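Side-chain contacts in trichothecene 3-O-acetyltransferase TRI101 (Fusarium sporotrichioides, PDB 2ZBA), which acetylates the 3-hydroxyl group of trichothecene mycotoxins, using acetyl-CoA as donor, during the biosynthesis of compounds such as T-2 toxin: residues 55-60 with 184-189; 70-75 with 81-86. All coordinates share one frame; numbering follows the deposited sequence.

Contact 1 (55-60 with 184-189); sequences LKRLSQ and CRNESF
Arg57, Phe189 and Asn186 account for most of the 262 Å² buried where one turn of helix 44-61 meets the loop that follows helix 170-184. Asn186 lays its carbonyl oxygen over one face of the Arg57 guanidinium: OD1 stands 3.4 Å above that plane and lies 3.5 Å from NE of Arg57. Because OD1 sits above the guanidinium and not in line with its N-H bonds, this is polar packing over a face and not a hydrogen bond; the amide is inclined 44° to the guanidinium. The Arg57 chain starts with CG anti to the backbone N (chi1 -155°) and then bends at chi3 (-69°), which carries the guanidinium to the loop, where NH1 donates to the backbone oxygen of Ala183. Phe189 points toward the helix; its CZ touches CD1 of Leu58 at 3.8 Å, the two side chains crossing at about a right angle, while the ring edge faces the carbonyl oxygen of Arg57, with CE2 4.3 Å from that O. Leu179 packs against both Leu58 and Phe189, and the Phe62 ring meets Phe189 at an inclined angle. This is helix-to-loop packing in the N-terminal part of a BAHD-superfamily acyltransferase: the segment leaving helix 170-184 lies against the C-terminal turns of helix 44-61, away from the ligand pockets and calcium site.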
loop_
_atom_site.group_PDB
_atom_site.type_symbol
_atom_site.label_atom_id
_atom_site.label_comp_id
_atom_site.label_asym_id
_atom_site.label_seq_id
_atom_site.Cartn_x
_atom_site.Cartn_y
_atom_site.Cartn_z
ATOM N N LEU A 55 -6.619 1.457 -21.992
ATOM C CA LEU A 55 -6.111 2.763 -21.558
ATOM C C LEU A 55 -6.873 3.925 -22.205
ATOM O O LEU A 55 -7.212 4.899 -21.530
ATOM C CB LEU A 55 -4.600 2.886 -21.820
ATOM C CG LEU A 55 -3.674 2.219 -20.799
ATOM C CD1 LEU A 55 -2.216 2.471 -21.141
ATOM C CD2 LEU A 55 -3.982 2.675 -19.366
ATOM N N LYS A 56 -7.151 3.818 -23.504
ATOM C CA LYS A 56 -7.933 4.843 -24.210
ATOM C C LYS A 56 -9.377 4.896 -23.725
ATOM O O LYS A 56 -9.923 5.980 -23.495
ATOM C CB LYS A 56 -7.908 4.614 -25.724
ATOM C CG LYS A 56 -6.542 4.851 -26.373
ATOM N N ARG A 57 -9.977 3.715 -23.580
ATOM C CA ARG A 57 -11.367 3.552 -23.160
ATOM C C ARG A 57 -11.620 4.124 -21.764
ATOM O O ARG A 57 -12.628 4.805 -21.541
ATOM C CB ARG A 57 -11.766 2.066 -23.219
ATOM C CG ARG A 57 -13.274 1.823 -23.394
ATOM C CD ARG A 57 -13.596 0.444 -23.994
ATOM N NE ARG A 57 -13.188 0.354 -25.396
ATOM C CZ ARG A 57 -12.339 -0.536 -25.907
ATOM N NH1 ARG A 57 -11.769 -1.477 -25.152
ATOM N NH2 ARG A 57 -12.064 -0.484 -27.205
ATOM N N LEU A 58 -10.701 3.832 -20.840
ATOM C CA LEU A 58 -10.725 4.372 -19.472
ATOM C C LEU A 58 -10.551 5.896 -19.450
ATOM O O LEU A 58 -11.330 6.597 -18.799
ATOM C CB LEU A 58 -9.646 3.702 -18.609
ATOM C CG LEU A 58 -9.703 3.966 -17.099
ATOM C CD1 LEU A 58 -10.752 3.071 -16.460
ATOM C CD2 LEU A 58 -8.325 3.747 -16.477
ATOM N N SER A 59 -9.554 6.393 -20.181
ATOM C CA SER A 59 -9.321 7.844 -20.344
ATOM C C SER A 59 -10.446 8.632 -21.008
ATOM O O SER A 59 -10.548 9.838 -20.790
ATOM C CB SER A 59 -8.037 8.114 -21.124
ATOM O OG SER A 59 -6.917 7.520 -20.496
ATOM N N GLN A 60 -11.265 7.974 -21.831
ATOM C CA GLN A 60 -12.391 8.641 -22.502
ATOM C C GLN A 60 -13.539 8.861 -21.535
ATOM O O GLN A 60 -14.188 9.915 -21.545
ATOM C CB GLN A 60 -12.861 7.849 -23.732
ATOM C CG GLN A 60 -11.874 7.845 -24.897
ATOM C CD GLN A 60 -12.424 7.134 -26.148
ATOM O OE1 GLN A 60 -13.180 6.157 -26.062
ATOM N N CYS A 184 -10.545 -2.930 -20.689
ATOM C CA CYS A 184 -9.674 -3.745 -21.554
ATOM C C CYS A 184 -10.435 -4.897 -22.238
ATOM O O CYS A 184 -10.069 -5.305 -23.350
ATOM C CB CYS A 184 -8.480 -4.304 -20.768
ATOM S SG CYS A 184 -7.001 -3.237 -20.627
ATOM N N ARG A 185 -11.460 -5.426 -21.556
ATOM C CA ARG A 185 -12.408 -6.389 -22.148
ATOM C C ARG A 185 -13.706 -5.733 -22.631
ATOM O O ARG A 185 -14.721 -6.411 -22.836
ATOM C CB ARG A 185 -12.707 -7.576 -21.201
ATOM C CG ARG A 185 -12.610 -7.268 -19.714
ATOM C CD ARG A 185 -13.065 -8.417 -18.817
ATOM N NE ARG A 185 -12.316 -9.655 -19.018
ATOM C CZ ARG A 185 -12.840 -10.781 -19.502
ATOM N N ASN A 186 -13.667 -4.414 -22.803
ATOM C CA ASN A 186 -14.755 -3.661 -23.417
ATOM C C ASN A 186 -16.097 -3.862 -22.703
ATOM O O ASN A 186 -17.146 -4.045 -23.330
ATOM C CB ASN A 186 -14.831 -3.970 -24.929
ATOM C CG ASN A 186 -15.717 -2.992 -25.700
ATOM O OD1 ASN A 186 -15.930 -1.839 -25.292
ATOM N ND2 ASN A 186 -16.238 -3.459 -26.835
ATOM N N GLU A 187 -16.050 -3.846 -21.375
ATOM C CA GLU A 187 -17.258 -3.821 -20.564
ATOM C C GLU A 187 -17.511 -2.388 -20.144
ATOM O O GLU A 187 -16.588 -1.681 -19.737
ATOM C CB GLU A 187 -17.108 -4.707 -19.339
ATOM C CG GLU A 187 -17.424 -6.148 -19.603
ATOM C CD GLU A 187 -16.479 -7.094 -18.900
ATOM O OE1 GLU A 187 -16.135 -6.854 -17.721
ATOM O OE2 GLU A 187 -16.090 -8.093 -19.531
ATOM N N SER A 188 -18.762 -1.955 -20.258
ATOM C CA SER A 188 -19.140 -0.593 -19.884
ATOM C C SER A 188 -19.161 -0.451 -18.357
ATOM O O SER A 188 -19.399 -1.425 -17.627
ATOM C CB SER A 188 -20.497 -0.231 -20.484
ATOM O OG SER A 188 -21.465 -1.192 -20.119
ATOM N N PHE A 189 -18.887 0.761 -17.886
ATOM C CA PHE A 189 -18.844 1.034 -16.451
ATOM C C PHE A 189 -20.243 1.271 -15.949
ATOM O O PHE A 189 -21.062 1.862 -16.657
ATOM C CB PHE A 189 -17.970 2.256 -16.157
ATOM C CG PHE A 189 -16.602 2.178 -16.769
ATOM C CD1 PHE A 189 -15.694 1.209 -16.358
ATOM C CD2 PHE A 189 -16.223 3.070 -17.769
ATOM C CE1 PHE A 189 -14.429 1.144 -16.928
ATOM C CE2 PHE A 189 -14.952 3.009 -18.343
ATOM C CZ PHE A 189 -14.059 2.046 -17.921
#

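Contact 2 (70-75 with 81-86); sequences KTEGIS and TSKIIP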
loop_
_atom_site.group_PDB
_atom_site.type_symbol
_atom_site.label_atom_id
_atom_site.label_comp_id
_atom_site.label_asym_id
_atom_site.label_seq_id
_atom_site.Cartn_x
_atom_site.Cartn_y
_atom_site.Cartn_z
ATOM N N LYS A 70 0.300 18.577 -9.997
ATOM C CA LYS A 70 1.003 19.845 -10.002
ATOM C C LYS A 70 0.783 20.514 -8.635
ATOM O O LYS A 70 -0.332 20.517 -8.108
ATOM C CB LYS A 70 0.437 20.710 -11.129
ATOM C CG LYS A 70 0.923 22.133 -11.170
ATOM C CD LYS A 70 -0.266 23.063 -11.453
ATOM C CE LYS A 70 0.092 24.125 -12.474
ATOM N NZ LYS A 70 -1.106 24.893 -12.876
ATOM N N THR A 71 1.850 21.061 -8.063
ATOM C CA THR A 71 1.763 21.746 -6.772
ATOM C C THR A 71 1.943 23.254 -6.969
ATOM O O THR A 71 2.987 23.698 -7.456
ATOM C CB THR A 71 2.794 21.183 -5.777
ATOM O OG1 THR A 71 2.603 19.770 -5.669
ATOM C CG2 THR A 71 2.643 21.833 -4.380
ATOM N N GLU A 72 0.908 24.015 -6.603
ATOM C CA GLU A 72 0.857 25.476 -6.778
ATOM C C GLU A 72 1.085 26.239 -5.483
ATOM O O GLU A 72 0.674 25.794 -4.417
ATOM C CB GLU A 72 -0.526 25.884 -7.272
ATOM C CG GLU A 72 -0.661 25.983 -8.774
ATOM C CD GLU A 72 -1.931 26.694 -9.177
ATOM O OE1 GLU A 72 -3.020 26.229 -8.774
ATOM O OE2 GLU A 72 -1.838 27.725 -9.890
ATOM N N GLY A 73 1.711 27.411 -5.601
ATOM C CA GLY A 73 1.784 28.372 -4.502
ATOM C C GLY A 73 2.790 28.027 -3.428
ATOM O O GLY A 73 2.567 28.311 -2.248
ATOM N N ILE A 74 3.903 27.421 -3.829
ATOM C CA ILE A 74 4.977 27.113 -2.894
ATOM C C ILE A 74 5.755 28.405 -2.598
ATOM O O ILE A 74 5.966 29.236 -3.487
ATOM C CB ILE A 74 5.928 26.015 -3.435
ATOM C CG1 ILE A 74 5.167 24.704 -3.668
ATOM C CG2 ILE A 74 7.108 25.779 -2.484
ATOM C CD1 ILE A 74 6.063 23.529 -3.966
ATOM N N SER A 75 6.152 28.564 -1.337
ATOM C CA SER A 75 7.037 29.650 -0.902
ATOM C C SER A 75 7.536 29.296 0.483
ATOM O O SER A 75 7.182 28.255 1.031
ATOM C CB SER A 75 6.282 30.982 -0.864
ATOM O OG SER A 75 5.147 30.892 -0.009
ATOM N N THR A 81 -0.432 23.784 -2.638
ATOM C CA THR A 81 -1.665 23.037 -2.807
ATOM C C THR A 81 -1.580 22.334 -4.152
ATOM O O THR A 81 -1.174 22.915 -5.158
ATOM C CB THR A 81 -2.917 23.943 -2.717
ATOM O OG1 THR A 81 -2.727 25.091 -3.538
ATOM C CG2 THR A 81 -3.130 24.444 -1.308
ATOM N N SER A 82 -1.935 21.059 -4.148
ATOM C CA SER A 82 -1.737 20.205 -5.301
ATOM C C SER A 82 -3.072 19.834 -5.933
ATOM O O SER A 82 -4.114 19.767 -5.264
ATOM C CB SER A 82 -0.937 18.949 -4.920
ATOM O OG SER A 82 0.318 19.294 -4.355
ATOM N N LYS A 83 -3.009 19.595 -7.231
ATOM C CA LYS A 83 -4.180 19.354 -8.048
ATOM C C LYS A 83 -3.799 18.453 -9.243
ATOM O O LYS A 83 -2.625 18.340 -9.601
ATOM C CB LYS A 83 -4.738 20.697 -8.541
ATOM C CG LYS A 83 -3.764 21.482 -9.453
ATOM C CD LYS A 83 -4.360 22.788 -9.979
ATOM C CE LYS A 83 -4.697 23.762 -8.841
ATOM N NZ LYS A 83 -5.309 25.036 -9.369
ATOM N N ILE A 84 -4.801 17.813 -9.836
ATOM C CA ILE A 84 -4.620 16.980 -11.026
ATOM C C ILE A 84 -5.013 17.814 -12.248
ATOM O O ILE A 84 -6.134 18.311 -12.312
ATOM C CB ILE A 84 -5.480 15.663 -10.969
ATOM C CG1 ILE A 84 -5.022 14.763 -9.810
ATOM C CG2 ILE A 84 -5.420 14.902 -12.331
ATOM C CD1 ILE A 84 -6.049 13.721 -9.339
ATOM N N ILE A 85 -4.076 17.969 -13.187
ATOM C CA ILE A 85 -4.284 18.737 -14.425
ATOM C C ILE A 85 -3.915 17.873 -15.640
ATOM O O ILE A 85 -3.224 16.854 -15.470
ATOM C CB ILE A 85 -3.413 20.050 -14.458
ATOM C CG1 ILE A 85 -1.909 19.710 -14.405
ATOM C CG2 ILE A 85 -3.855 21.024 -13.363
ATOM C CD1 ILE A 85 -0.971 20.852 -14.811
ATOM N N PRO A 86 -4.369 18.272 -16.863
ATOM C CA PRO A 86 -4.025 17.542 -18.091
ATOM C C PRO A 86 -2.545 17.307 -18.321
ATOM O O PRO A 86 -1.695 18.124 -17.960
ATOM C CB PRO A 86 -4.618 18.419 -19.210
ATOM C CG PRO A 86 -5.776 19.095 -18.557
ATOM C CD PRO A 86 -5.268 19.407 -17.161
#
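Thr71 and Ser82 face each other as a non-hydrogen-bonded antiparallel pair, their CA atoms 4.1 Å apart, and their side chains supply the link that the backbone lacks there: OG1 of Thr71 and OG of Ser82 are hydrogen-bonded at 2.7 Å. Both residues point to one face of the sheet, and with each oxygen anti to its carbonyl carbon (chi1 -55° and -58°) the two hydroxyls meet. Ser82 N donates to OE1 of Gln21. The flanking pairs are closed by reciprocal backbone bonds. Lys70 N donates to Lys83 O at 3.0 Å and Lys83 N returns a bond to Lys70 O; Glu72 N reaches Thr81 O at 2.8 Å, and Thr81 N bonds Glu72 O. Ser82 CA also makes a CA-H...O contact with Lys70 O at 3.2 Å. Lys70, Glu72, Thr81 and Lys83 share the other face. There NZ of Lys83 forms a diagonal salt bridge with OE1 of Glu72 at 2.6 Å, on the syn side of the carboxylate and 30° out of its plane. Lys83 NZ has a second carboxylate partner, Asp13. CD1 of Ile85 packs against CB of Lys70 at 3.9 Å. NZ of Lys70 lies 5.5 Å from NZ of Lys83, a like-charge proximity that the two acids probably offset. The chemistry is thus divided by face, a neutral hydroxyl pair on one and an ion pair on the other, with backbone bonds between.

In the fold
Contact 2 is nested within the chain loop that contact 1 closes: helix 44-61, which carries 55-60, is followed directly by strand 68-72, and the chain then passes through strand 81-85 long before reaching 184-189. The sites nevertheless stay separate, with centres 28 Å apart and nearest atoms about 10 Å apart. Both are peripheral, their centres about 25 Å (contact 1) and 24 Å (contact 2) from the centre of the chain. Contact 1 joins distant parts of the sequence, whereas contact 2 is a local hairpin whose strand 81-85 also pairs with strand 14-15. Neither belongs to an annotated site; the Ser82 side chain remains about 13 Å from the bound T-2 toxin.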